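Local coordinates for catabolite control protein A (Lactococcus lactis, PDB 2O20), which probably acts as a global DNA-binding transcription regulator of carbon catabolite repression and activation, a member of the LacI family, at residues S90-N95 with L304-M309; E106-V111 with E132-S137; G149-D154 with S159-Y164; K181-I186 with V200-A205; G274-I279 with F326-T331. The protein carries 1 engineered substitution. All coordinates share one frame; numbering follows the deposited sequence. Where two conformers were deposited one is given.

Contact 1 of 5, residues S90-N95 with L304-M309; sequences SMYKYN and LLTKLM
This is a loose side-chain packing contact, helped by one water, in which Y92 and Y94 lean against T306 and M309 near the end of helix 294-309. It lies in the subdomain built round the six-stranded parallel sheet of the periplasmic-binding-protein fold. The tyrosines sit on the turn of a beta-alpha-beta crossover, where helix 76-91 ends and strand 95-100, an outermost strand of that sheet, begins. The turn is a Schellman motif: K93, at positive phi, is its C-prime residue, and its N reaches S90 O at 3.0 Å. Y92 and Y94, on either side of K93 in sequence, both point toward helix 294-309. T306 meets them with its methyl branch, CG2 lying 3.9 Å from Y92 CE2 and 3.5 Å from Y94 OH. Its other branch is engaged at home: with chi1 at -65°, OG1 folds back beside the backbone N and bonds to M302 O one helical turn earlier, while still lying near the plane of the Y94 ring at its edge. M309 completes the apolar patch. Its chain bends at the last torsion, and the terminal methyl CE comes to 3.9 Å from Y94 CE2, with the two side chains running past each other in opposite directions. Beyond this patch M309 also packs on V66 of strand 65-70, and Y94 on T64. Within the turn, Y92 CB sits over the rim of one face of the Y94 ring. The phenol end is tied across by water: Y94 OH is 2.8 Å from a water molecule that donates a hydrogen bond to T306 O at 2.9 Å.

Contact 2 of 5, residues E106-V111 with E132-S137; sequences EKEEKV and EKIRTS
Helices 105-118 and 132-141, packed side by side on one face of the six-stranded parallel sheet and linked in the chain through strand 122-125, meet here through I134, E108 and E109. Their short segments run almost parallel, 11° apart, with axes 9.8 Å from each other. I134 is the apolar centre: its CD1 methyl lies 3.6 Å from E108 CB and 3.5 Å from E109 CG, so it is the aliphatic parts of the two glutamates that receive it. Their carboxylates then part company. E108 crosses I134 at about a right angle, and its OE2 is hydrogen-bonded to Y125 OH, which gives that oxygen of the buried acid a partner. E109 has its CG beside the backbone N (chi1 -82°) and extends toward K133, where OE1 lies 3.1 Å from K133 CD. The ammonium itself stays farther off, with E109 OE1 and K133 NZ 4.0 Å apart: an electrostatic attraction at most, too long for a salt bridge. An alanine here would probably take the CG support from I134 CD1 and the nearby countercharge from K133. On helix 132-141, R135 NH1 forms a salt bridge with E132 OE1 at 3.0 Å. Around the contact, I134 also packs on V105 and L112 of helix 105-118, while R135 reaches past its own helix to D152, in the loop between strands 145-148 and 159-161.

Contact 3 of 5, residues G149-D154 with S159-Y164; sequences GTIDGD and SVNIDY
The amide of N161 stands between the backbone of G149-I151 and the ring of Y164, using both of its ends. ND2 donates to T150 O at 3.1 Å; the acceptor lies in the plane of the amide, but the donor sits well above the carbonyl plane of T150. On the other end OD1 takes the hydroxyl proton of Y164, with 2.8 Å between OH and OD1, in the carbonyl plane and on a lone pair. These two bonds fix the rotation of the amide. I151 crosses it obliquely, CG1 lying 3.5 Å from N161 ND2, and continues until CD1 reaches the edge of the Y164 ring, 4.0 Å from CE2. Strands 145-148 and 159-161 are parallel neighbours in the sheet, and a backbone bond runs from G149 N to V160 O, 3.2 Å long. Past N161 the chain passes into helix 164-177 of the other subdomain, one of the linkers between the two subdomains of the periplasmic-binding-protein fold. A leucine in place of N161 would probably leave Y164 OH without its acceptor and T150 O without its amide donor. T150 OG1 is hydrogen-bonded to E194, and the T150 side chain lies about 5 Å from a bound sulfate, probably from the crystallisation liquor. Farther along, one water accepts from both D152 N and S159 OG.

Contact 4 of 5, residues K181-I186 with V200-A205; sequences KKIAYI and VGYQEA
Y202 pins helix 193-208 to strand 183-186, the first two elements of a beta-alpha-beta unit that continues to strand 218-219 in the four-stranded parallel sheet. The helix runs nearly antiparallel to the strand, and the tyrosine bridges the gap almost alone. It leaves the helix with CG anti to the backbone N (chi1 170°), a choice that carries the ring across to the strand. CB starts 3.9 Å from Y185 CD1, and that same CD1 lies close to CG next along. The nearest carbons of the two rings are the CD1 atoms of Y185 and Y202, 3.7 Å apart. Here the edge of Y185 faces the Y202 ring in an offset edge-to-face pair, planes at 70° and centroids 5.4 Å apart. Over the middle of the Y202 ring sits Y185 CB, 4.0 Å from the centroid and almost on the ring normal, a CH-pi contact. So Y185 uses both its methylene and its ring edge against a single aromatic face. Farther out, CE1 passes I183 CG2 at 4.2 Å. Residues that alternate along the strand, I183 and Y185, thus send their side chains toward the helix, whereas A184 points away and packs on helix 225-237 behind the sheet. Y202 also touches T172 of helix 164-177 and F213. At the tip the buried hydroxyl finds a backbone acceptor in the plane of its own ring: Y202 OH donates to I183 O over a short 2.5 Å, with a C=O...donor angle of 163°.

Contact 5 of 5, residues G274-I279 with F326-T331; sequences GANSPI and FSRRST
Hydrogen bonds and a van der Waals contact both converge on the amide of N276. The hydrogen bonds come from R328, whose extended chain brings its guanidinium end-on so that two nitrogens grip one oxygen: NH1 reaches N276 OD1 at 2.8 Å and NH2 the same atom at 3.2 Å, the first being the straighter (160° against 136°). OD1 lies in the guanidinium plane, but both donors approach it from the same face of the amide, whose plane is turned 37° from theirs. T280 OG1 is a further hydrogen-bond partner of OD1. The van der Waals contact is with F326, whose CD2 lies 3.5 Å from N276 ND2, at the ring edge, with ring and amide almost perpendicular. ND2 is itself hydrogen-bonded to N291 OD1, so both ends of the amide are held and its orientation is set. Within its own segment, F326 CB lies over the rim of the guanidinium face of R328. The contact thus ties the loop after strand 270-272 to the chain leaving the antiparallel pair 289-291 and 324-326, beside helix 76-91 of the six-stranded-sheet subdomain; A275 and S277 pack on that helix, and I279 on T76 of the second subunit.

Contacts 1, 2 and 3 gather round the six-stranded parallel sheet, contact 4 belongs to the four-stranded one, and contact 5 sits by the small antiparallel pair of strands. Contacts 2 to 4 follow one another along the chain, all within the span that contact 1 bridges; contact 5 alternates its segments with those of contact 1. Contacts 2 and 3 touch directly, through the salt bridge of R135 with D152. Contact 3 is the most central, its centre about 20 Å from that of contact 4 and 21 Å from those of contacts 1 and 5, whereas contacts 1 and 4 lie about 40 Å apart, on opposite sides of the chain's centre. Such spacing reflects the two-subdomain fold, with contact 3 at a linker between them.

Contact 1 of 5, residues S90-N95 with L304-M309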
# COMPACT_ATOMS: atom_id res chain seq x y z
N SER D 90 17.28 11.31 -4.77
CA SER D 90 18.01 10.57 -5.80
C SER D 90 18.55 11.42 -6.97
O SER D 90 19.57 11.07 -7.59
CB SER D 90 17.13 9.44 -6.32
OG SER D 90 16.88 8.51 -5.28
N MET D 91 17.90 12.54 -7.25
CA MET D 91 18.36 13.50 -8.24
C MET D 91 19.76 14.03 -7.90
O MET D 91 20.56 14.30 -8.80
CB MET D 91 17.37 14.65 -8.32
CG MET D 91 17.64 15.66 -9.39
SD MET D 91 16.20 16.71 -9.67
CE MET D 91 15.93 17.41 -8.05
N TYR D 92 20.03 14.19 -6.61
CA TYR D 92 21.33 14.65 -6.12
C TYR D 92 22.26 13.50 -5.71
O TYR D 92 23.31 13.74 -5.16
CB TYR D 92 21.15 15.62 -4.96
CG TYR D 92 20.37 16.86 -5.31
CD1 TYR D 92 20.89 17.81 -6.21
CD2 TYR D 92 19.11 17.09 -4.78
CE1 TYR D 92 20.16 18.96 -6.55
CE2 TYR D 92 18.39 18.24 -5.09
CZ TYR D 92 18.93 19.17 -5.98
OH TYR D 92 18.21 20.30 -6.30
N LYS D 93 21.83 12.26 -5.97
CA LYS D 93 22.50 11.04 -5.54
C LYS D 93 22.78 10.96 -4.02
O LYS D 93 23.81 10.45 -3.58
CB LYS D 93 23.77 10.82 -6.38
CG LYS D 93 23.63 11.29 -7.81
CD LYS D 93 24.12 10.33 -8.90
CE LYS D 93 25.47 9.74 -8.67
NZ LYS D 93 25.96 8.96 -9.86
N TYR D 94 21.84 11.47 -3.23
CA TYR D 94 21.91 11.36 -1.76
C TYR D 94 21.56 9.92 -1.36
O TYR D 94 20.82 9.23 -2.08
CB TYR D 94 20.93 12.31 -1.05
CG TYR D 94 21.14 13.80 -1.27
CD1 TYR D 94 22.38 14.32 -1.69
CD2 TYR D 94 20.10 14.70 -1.00
CE1 TYR D 94 22.55 15.70 -1.86
CE2 TYR D 94 20.26 16.06 -1.18
CZ TYR D 94 21.47 16.56 -1.60
OH TYR D 94 21.57 17.90 -1.76
N ASN D 95 22.05 9.48 -0.22
CA ASN D 95 21.61 8.20 0.35
C ASN D 95 20.31 8.40 1.11
O ASN D 95 20.11 9.43 1.75
CB ASN D 95 22.67 7.62 1.31
CG ASN D 95 24.01 7.40 0.66
OD1 ASN D 95 25.04 7.74 1.25
ND2 ASN D 95 24.02 6.83 -0.52
N LEU D 304 12.88 21.57 0.41
CA LEU D 304 13.12 22.44 1.53
C LEU D 304 14.31 21.90 2.34
O LEU D 304 15.25 22.63 2.64
CB LEU D 304 11.84 22.55 2.39
CG LEU D 304 11.88 23.40 3.67
CD1 LEU D 304 12.33 24.77 3.36
CD2 LEU D 304 10.51 23.48 4.33
N LEU D 305 14.27 20.61 2.67
CA LEU D 305 15.36 19.99 3.43
C LEU D 305 16.74 20.16 2.73
O LEU D 305 17.74 20.33 3.39
CB LEU D 305 15.08 18.52 3.72
CG LEU D 305 16.06 17.77 4.66
CD1 LEU D 305 16.17 18.40 6.07
CD2 LEU D 305 15.68 16.32 4.79
N THR D 306 16.76 20.06 1.40
CA THR D 306 17.96 20.20 0.61
C THR D 306 18.60 21.55 0.90
O THR D 306 19.84 21.65 1.07
CB THR D 306 17.66 20.02 -0.91
OG1 THR D 306 17.23 18.68 -1.13
CG2 THR D 306 18.92 20.24 -1.77
N LYS D 307 17.78 22.59 1.01
CA LYS D 307 18.30 23.93 1.30
C LYS D 307 18.85 24.03 2.73
O LYS D 307 19.91 24.61 2.92
CB LYS D 307 17.21 25.00 1.09
CG LYS D 307 16.64 25.07 -0.31
CD LYS D 307 15.37 25.91 -0.32
CE LYS D 307 14.72 25.95 -1.69
NZ LYS D 307 13.52 26.84 -1.66
N LEU D 308 18.13 23.45 3.69
CA LEU D 308 18.56 23.46 5.08
C LEU D 308 19.91 22.78 5.24
O LEU D 308 20.80 23.29 5.94
CB LEU D 308 17.50 22.81 6.00
CG LEU D 308 16.13 23.53 5.99
CD1 LEU D 308 15.16 22.87 6.96
CD2 LEU D 308 16.25 25.03 6.30
N MET D 309 20.09 21.65 4.56
CA MET D 309 21.32 20.89 4.67
C MET D 309 22.51 21.59 4.02
O MET D 309 23.63 21.30 4.38
CB MET D 309 21.15 19.49 4.07
CG MET D 309 20.14 18.62 4.82
SD MET D 309 20.12 16.90 4.24
CE MET D 309 19.48 17.02 2.55
O HOH W 1 21.43 19.27 0.66

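Contact 2 of 5, residues E106-V111 with E132-S137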
# COMPACT_ATOMS: atom_id res chain seq x y z
N GLU D 106 8.60 5.03 21.72
CA GLU D 106 9.83 4.31 22.05
C GLU D 106 10.61 3.94 20.80
O GLU D 106 11.83 4.03 20.75
CB GLU D 106 9.52 3.01 22.80
CG GLU D 106 8.73 3.14 24.10
CD GLU D 106 8.57 1.79 24.82
OE1 GLU D 106 9.33 0.84 24.51
OE2 GLU D 106 7.69 1.69 25.72
N LYS D 107 9.86 3.49 19.78
CA LYS D 107 10.44 3.09 18.51
C LYS D 107 10.98 4.33 17.78
O LYS D 107 12.06 4.30 17.21
CB LYS D 107 9.37 2.36 17.68
CG LYS D 107 9.88 1.21 16.81
CD LYS D 107 8.70 0.29 16.33
CE LYS D 107 8.65 -1.05 17.05
NZ LYS D 107 7.37 -1.83 16.79
N GLU D 108 10.24 5.43 17.83
CA GLU D 108 10.70 6.70 17.25
C GLU D 108 12.01 7.16 17.90
O GLU D 108 12.93 7.57 17.18
CB GLU D 108 9.62 7.78 17.37
CG GLU D 108 8.43 7.52 16.44
CD GLU D 108 7.27 8.47 16.66
OE1 GLU D 108 7.15 9.04 17.78
OE2 GLU D 108 6.45 8.62 15.72
N GLU D 109 12.11 7.08 19.23
CA GLU D 109 13.34 7.48 19.94
C GLU D 109 14.54 6.64 19.55
O GLU D 109 15.63 7.17 19.38
CB GLU D 109 13.17 7.36 21.47
CG GLU D 109 12.48 8.55 22.10
CD GLU D 109 12.45 8.44 23.60
OE1 GLU D 109 11.40 8.05 24.15
OE2 GLU D 109 13.49 8.71 24.23
N LYS D 110 14.35 5.33 19.45
CA LYS D 110 15.42 4.44 19.03
C LYS D 110 15.87 4.76 17.59
O LYS D 110 17.06 4.81 17.31
CB LYS D 110 14.98 2.97 19.15
CG LYS D 110 14.82 2.53 20.59
CD LYS D 110 14.26 1.12 20.73
CE LYS D 110 15.24 0.06 20.23
NZ LYS D 110 14.79 -1.30 20.61
N VAL D 111 14.91 4.98 16.70
CA VAL D 111 15.21 5.32 15.29
C VAL D 111 16.11 6.57 15.20
O VAL D 111 17.15 6.56 14.53
CB VAL D 111 13.92 5.48 14.44
CG1 VAL D 111 14.22 6.11 13.09
CG2 VAL D 111 13.24 4.11 14.26
N GLU D 132 7.25 15.30 22.60
CA GLU D 132 8.19 16.21 23.25
C GLU D 132 9.56 15.58 23.50
O GLU D 132 10.58 16.27 23.47
CB GLU D 132 7.60 16.71 24.58
CG GLU D 132 8.32 17.90 25.20
CD GLU D 132 8.24 19.14 24.32
OE1 GLU D 132 7.12 19.71 24.20
OE2 GLU D 132 9.28 19.55 23.74
N LYS D 133 9.57 14.27 23.77
CA LYS D 133 10.82 13.50 23.85
C LYS D 133 11.54 13.62 22.50
O LYS D 133 12.72 13.99 22.45
CB LYS D 133 10.54 12.02 24.15
CG LYS D 133 9.92 11.72 25.52
CD LYS D 133 10.07 10.23 25.86
CE LYS D 133 9.45 9.86 27.20
NZ LYS D 133 10.22 8.78 27.91
N ILE D 134 10.80 13.33 21.43
CA ILE D 134 11.32 13.37 20.05
C ILE D 134 11.74 14.81 19.68
O ILE D 134 12.85 15.04 19.20
CB ILE D 134 10.25 12.84 19.03
CG1 ILE D 134 9.61 11.51 19.48
CG2 ILE D 134 10.84 12.63 17.64
CD1 ILE D 134 10.58 10.35 19.74
N ARG D 135 10.87 15.79 19.93
CA ARG D 135 11.17 17.19 19.64
C ARG D 135 12.47 17.65 20.31
O ARG D 135 13.27 18.37 19.70
CB ARG D 135 10.03 18.11 20.07
CG ARG D 135 10.26 19.58 19.68
CD ARG D 135 9.35 20.55 20.41
NE ARG D 135 8.01 20.53 19.85
CZ ARG D 135 7.00 19.78 20.29
NH1 ARG D 135 7.15 18.98 21.34
NH2 ARG D 135 5.82 19.84 19.68
N THR D 136 12.68 17.25 21.56
CA THR D 136 13.89 17.63 22.28
C THR D 136 15.11 16.85 21.76
O THR D 136 16.20 17.41 21.62
CB THR D 136 13.75 17.42 23.80
OG1 THR D 136 12.61 18.14 24.29
CG2 THR D 136 15.01 17.90 24.53
N SER D 137 14.92 15.56 21.49
CA SER D 137 15.94 14.75 20.81
C SER D 137 16.46 15.51 19.59
O SER D 137 17.66 15.70 19.45
CB SER D 137 15.37 13.39 20.39
OG SER D 137 14.76 12.72 21.49

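Contact 3 of 5, residues G149-D154 with S159-Y164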
# COMPACT_ATOMS: atom_id res chain seq x y z
N GLY D 149 2.74 16.07 6.81
CA GLY D 149 1.46 15.54 7.27
C GLY D 149 1.18 15.81 8.73
O GLY D 149 0.16 15.35 9.27
N THR D 150 2.08 16.53 9.40
CA THR D 150 1.84 16.98 10.77
C THR D 150 2.42 18.37 10.98
O THR D 150 3.25 18.84 10.18
CB THR D 150 2.35 15.95 11.82
OG1 THR D 150 1.83 16.28 13.13
CG2 THR D 150 3.88 15.86 11.83
N ILE D 151 1.92 19.04 12.02
CA ILE D 151 2.23 20.43 12.31
C ILE D 151 2.75 20.55 13.74
O ILE D 151 2.13 20.02 14.67
CB ILE D 151 0.99 21.32 12.15
CG1 ILE D 151 0.36 21.17 10.75
CG2 ILE D 151 1.35 22.78 12.42
CD1 ILE D 151 -1.04 21.73 10.65
N ASP D 152 3.89 21.22 13.90
CA ASP D 152 4.45 21.56 15.21
C ASP D 152 3.60 22.69 15.83
O ASP D 152 3.35 23.71 15.19
CB ASP D 152 5.92 22.00 15.03
CG ASP D 152 6.59 22.47 16.33
OD1 ASP D 152 6.23 21.97 17.43
OD2 ASP D 152 7.51 23.34 16.25
N GLY D 153 3.18 22.51 17.08
CA GLY D 153 2.40 23.51 17.83
C GLY D 153 3.06 24.88 17.96
O GLY D 153 2.40 25.92 17.83
N ASP D 154 4.36 24.89 18.20
CA ASP D 154 5.10 26.15 18.29
C ASP D 154 5.27 26.77 16.91
O ASP D 154 5.45 27.98 16.79
CB ASP D 154 6.46 25.91 18.94
CG ASP D 154 6.36 25.18 20.28
OD1 ASP D 154 5.49 25.55 21.10
OD2 ASP D 154 7.14 24.22 20.49
N SER D 159 7.55 22.43 8.06
CA SER D 159 6.49 21.45 7.76
C SER D 159 5.82 21.69 6.41
O SER D 159 5.83 22.80 5.88
CB SER D 159 5.44 21.43 8.88
OG SER D 159 4.52 22.51 8.81
N VAL D 160 5.31 20.62 5.83
CA VAL D 160 4.54 20.67 4.59
C VAL D 160 3.23 19.88 4.79
O VAL D 160 3.25 18.70 5.15
CB VAL D 160 5.33 20.10 3.41
CG1 VAL D 160 4.57 20.35 2.07
CG2 VAL D 160 6.71 20.71 3.37
N ASN D 161 2.10 20.55 4.50
CA ASN D 161 0.77 20.03 4.79
C ASN D 161 -0.22 20.62 3.79
O ASN D 161 0.12 21.55 3.06
CB ASN D 161 0.32 20.42 6.22
CG ASN D 161 1.11 19.73 7.31
OD1 ASN D 161 0.80 18.60 7.72
ND2 ASN D 161 2.12 20.41 7.81
N ILE D 162 -1.44 20.07 3.76
CA ILE D 162 -2.62 20.78 3.23
C ILE D 162 -3.23 21.65 4.33
O ILE D 162 -2.76 21.63 5.47
CB ILE D 162 -3.70 19.84 2.54
CG1 ILE D 162 -4.43 18.93 3.53
CG2 ILE D 162 -3.09 19.06 1.39
CD1 ILE D 162 -5.85 18.60 3.12
N ASP D 163 -4.23 22.46 3.96
CA ASP D 163 -5.04 23.26 4.89
C ASP D 163 -6.16 22.34 5.42
O ASP D 163 -7.20 22.17 4.80
CB ASP D 163 -5.58 24.52 4.16
CG ASP D 163 -6.38 25.43 5.07
OD1 ASP D 163 -6.74 25.01 6.18
OD2 ASP D 163 -6.65 26.60 4.69
N TYR D 164 -5.91 21.71 6.57
CA TYR D 164 -6.89 20.74 7.14
C TYR D 164 -8.23 21.37 7.57
O TYR D 164 -9.31 20.74 7.51
CB TYR D 164 -6.27 20.01 8.32
CG TYR D 164 -4.98 19.27 7.99
CD1 TYR D 164 -5.00 18.12 7.20
CD2 TYR D 164 -3.76 19.71 8.46
CE1 TYR D 164 -3.85 17.44 6.90
CE2 TYR D 164 -2.58 19.02 8.15
CZ TYR D 164 -2.64 17.89 7.38
OH TYR D 164 -1.48 17.19 7.05
O HOH W 2 5.23 23.05 11.86

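Contact 4 of 5, residues K181-I186 with V200-A205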
# COMPACT_ATOMS: atom_id res chain seq x y z
N LYS D 181 -28.06 16.03 8.66
CA LYS D 181 -28.14 16.82 9.89
C LYS D 181 -27.32 16.24 11.03
O LYS D 181 -26.90 16.98 11.91
CB LYS D 181 -29.59 16.94 10.36
CG LYS D 181 -30.54 17.59 9.35
CD LYS D 181 -30.08 18.99 8.99
CE LYS D 181 -31.11 19.77 8.19
NZ LYS D 181 -32.18 20.38 9.05
N LYS D 182 -27.13 14.92 11.03
CA LYS D 182 -26.27 14.23 11.99
C LYS D 182 -25.03 13.70 11.27
O LYS D 182 -25.09 12.69 10.57
CB LYS D 182 -27.03 13.12 12.70
CG LYS D 182 -28.12 13.64 13.64
CD LYS D 182 -28.60 12.55 14.55
CE LYS D 182 -29.33 13.03 15.76
NZ LYS D 182 -29.85 11.83 16.51
N ILE D 183 -23.93 14.46 11.40
CA ILE D 183 -22.69 14.22 10.65
C ILE D 183 -21.59 13.90 11.67
O ILE D 183 -21.25 14.71 12.53
CB ILE D 183 -22.27 15.47 9.81
CG1 ILE D 183 -23.41 15.89 8.85
CG2 ILE D 183 -21.00 15.20 9.08
CD1 ILE D 183 -23.34 17.34 8.37
N ALA D 184 -21.03 12.71 11.56
CA ALA D 184 -19.89 12.31 12.38
C ALA D 184 -18.57 12.81 11.78
O ALA D 184 -18.44 12.94 10.57
CB ALA D 184 -19.84 10.86 12.51
N TYR D 185 -17.62 13.10 12.65
CA TYR D 185 -16.22 13.30 12.28
C TYR D 185 -15.36 12.22 12.97
O TYR D 185 -15.35 12.07 14.21
CB TYR D 185 -15.69 14.70 12.65
CG TYR D 185 -14.59 15.11 11.68
CD1 TYR D 185 -14.84 16.05 10.69
CD2 TYR D 185 -13.35 14.48 11.70
CE1 TYR D 185 -13.87 16.38 9.77
CE2 TYR D 185 -12.35 14.82 10.77
CZ TYR D 185 -12.64 15.76 9.81
OH TYR D 185 -11.70 16.12 8.88
N ILE D 186 -14.64 11.45 12.16
CA ILE D 186 -13.78 10.38 12.68
C ILE D 186 -12.30 10.82 12.46
O ILE D 186 -11.89 11.12 11.33
CB ILE D 186 -14.08 9.00 12.00
CG1 ILE D 186 -15.52 8.55 12.29
CG2 ILE D 186 -13.12 7.95 12.52
CD1 ILE D 186 -16.06 7.55 11.33
N VAL D 200 -12.11 22.72 14.01
CA VAL D 200 -12.57 24.08 13.81
C VAL D 200 -13.35 24.15 12.50
O VAL D 200 -14.42 24.72 12.47
CB VAL D 200 -11.41 25.10 13.85
CG1 VAL D 200 -11.89 26.53 13.51
CG2 VAL D 200 -10.73 25.07 15.23
N GLY D 201 -12.84 23.53 11.44
CA GLY D 201 -13.50 23.60 10.14
C GLY D 201 -14.86 22.90 10.15
O GLY D 201 -15.85 23.43 9.62
N TYR D 202 -14.91 21.73 10.77
CA TYR D 202 -16.16 20.97 10.97
C TYR D 202 -17.24 21.79 11.72
O TYR D 202 -18.40 21.85 11.29
CB TYR D 202 -15.80 19.68 11.73
CG TYR D 202 -16.93 18.81 12.29
CD1 TYR D 202 -17.79 18.09 11.45
CD2 TYR D 202 -17.08 18.66 13.66
CE1 TYR D 202 -18.80 17.26 11.98
CE2 TYR D 202 -18.05 17.81 14.20
CZ TYR D 202 -18.92 17.13 13.36
OH TYR D 202 -19.88 16.34 13.92
N GLN D 203 -16.85 22.37 12.83
CA GLN D 203 -17.73 23.19 13.65
C GLN D 203 -18.23 24.46 12.96
O GLN D 203 -19.40 24.84 13.14
CB GLN D 203 -17.03 23.56 14.96
CG GLN D 203 -16.93 22.40 15.95
CD GLN D 203 -15.92 22.69 17.05
OE1 GLN D 203 -15.10 23.61 16.92
NE2 GLN D 203 -15.97 21.92 18.11
N GLU D 204 -17.34 25.10 12.21
CA GLU D 204 -17.67 26.25 11.36
C GLU D 204 -18.79 25.91 10.36
O GLU D 204 -19.74 26.66 10.21
CB GLU D 204 -16.40 26.65 10.63
CG GLU D 204 -16.46 27.90 9.76
CD GLU D 204 -15.09 28.25 9.21
OE1 GLU D 204 -14.23 28.71 10.01
OE2 GLU D 204 -14.86 28.07 7.98
N ALA D 205 -18.67 24.76 9.69
CA ALA D 205 -19.72 24.32 8.76
C ALA D 205 -21.07 24.09 9.46
O ALA D 205 -22.11 24.55 8.98
CB ALA D 205 -19.27 23.07 7.99

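Contact 5 of 5, residues G274-I279 with F326-T331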
# COMPACT_ATOMS: atom_id res chain seq x y z
N GLY D 274 -10.24 11.29 3.66
CA GLY D 274 -9.33 12.36 3.95
C GLY D 274 -8.17 12.68 3.02
O GLY D 274 -7.65 13.80 3.09
N ALA D 275 -7.72 11.74 2.18
CA ALA D 275 -6.52 11.98 1.32
C ALA D 275 -6.47 11.43 -0.12
O ALA D 275 -5.65 11.90 -0.94
CB ALA D 275 -5.23 11.53 2.08
N ASN D 276 -7.33 10.47 -0.44
CA ASN D 276 -7.32 9.80 -1.74
C ASN D 276 -5.98 9.11 -2.03
O ASN D 276 -5.45 9.22 -3.15
CB ASN D 276 -7.61 10.81 -2.85
CG ASN D 276 -8.09 10.16 -4.10
OD1 ASN D 276 -8.84 9.19 -4.04
ND2 ASN D 276 -7.65 10.66 -5.25
N SER D 277 -5.39 8.49 -1.02
CA SER D 277 -4.21 7.65 -1.19
C SER D 277 -4.47 6.50 -2.17
O SER D 277 -5.64 6.21 -2.49
CB SER D 277 -3.74 7.13 0.19
OG SER D 277 -4.66 6.22 0.77
N PRO D 278 -3.40 5.84 -2.64
CA PRO D 278 -3.59 4.77 -3.63
C PRO D 278 -4.62 3.68 -3.35
O PRO D 278 -5.30 3.28 -4.29
CB PRO D 278 -2.16 4.23 -3.85
CG PRO D 278 -1.28 5.40 -3.52
CD PRO D 278 -1.97 6.14 -2.43
N ILE D 279 -4.81 3.26 -2.10
CA ILE D 279 -5.83 2.23 -1.83
C ILE D 279 -7.27 2.61 -2.19
O ILE D 279 -8.09 1.72 -2.43
CB ILE D 279 -5.84 1.74 -0.35
CG1 ILE D 279 -6.00 2.89 0.67
CG2 ILE D 279 -4.65 0.87 -0.11
CD1 ILE D 279 -6.56 2.43 2.05
N PHE D 326 -12.77 15.03 -4.70
CA PHE D 326 -13.23 14.20 -5.80
C PHE D 326 -14.53 13.48 -5.43
O PHE D 326 -14.52 12.62 -4.53
CB PHE D 326 -12.17 13.15 -6.15
CG PHE D 326 -10.89 13.73 -6.72
CD1 PHE D 326 -10.85 15.00 -7.31
CD2 PHE D 326 -9.75 12.97 -6.74
CE1 PHE D 326 -9.66 15.51 -7.81
CE2 PHE D 326 -8.56 13.46 -7.27
CZ PHE D 326 -8.52 14.73 -7.81
N SER D 327 -15.61 13.81 -6.12
CA SER D 327 -16.93 13.23 -5.81
C SER D 327 -17.10 11.90 -6.51
O SER D 327 -16.95 11.82 -7.73
CB SER D 327 -18.06 14.20 -6.21
OG SER D 327 -18.03 15.35 -5.39
N ARG D 328 -17.41 10.86 -5.74
CA ARG D 328 -17.56 9.51 -6.28
C ARG D 328 -18.89 8.92 -5.75
O ARG D 328 -19.83 9.67 -5.47
CB ARG D 328 -16.30 8.67 -5.98
CG ARG D 328 -15.01 9.22 -6.63
CD ARG D 328 -13.84 8.26 -6.47
NE ARG D 328 -12.59 8.82 -6.97
CZ ARG D 328 -11.48 8.97 -6.25
NH1 ARG D 328 -11.43 8.61 -4.97
NH2 ARG D 328 -10.41 9.50 -6.83
N ARG D 329 -19.00 7.60 -5.63
CA ARG D 329 -20.31 7.00 -5.35
C ARG D 329 -20.61 6.74 -3.86
O ARG D 329 -21.64 6.15 -3.55
CB ARG D 329 -20.48 5.74 -6.20
CG ARG D 329 -20.41 6.10 -7.70
CD ARG D 329 -20.96 5.04 -8.61
NE ARG D 329 -20.95 5.43 -10.03
CZ ARG D 329 -19.89 5.43 -10.85
NH1 ARG D 329 -18.66 5.09 -10.43
NH2 ARG D 329 -20.06 5.79 -12.12
N SER D 330 -19.78 7.25 -2.94
CA SER D 330 -20.14 7.20 -1.51
C SER D 330 -20.82 8.44 -0.97
O SER D 330 -21.11 8.50 0.24
CB SER D 330 -18.93 6.83 -0.62
OG SER D 330 -17.94 7.85 -0.65
N THR D 331 -21.07 9.42 -1.87
CA THR D 331 -21.86 10.61 -1.58
C THR D 331 -22.94 10.78 -2.67
O THR D 331 -22.83 10.23 -3.77
CB THR D 331 -20.98 11.90 -1.47
OG1 THR D 331 -20.13 12.03 -2.61
CG2 THR D 331 -20.10 11.82 -0.22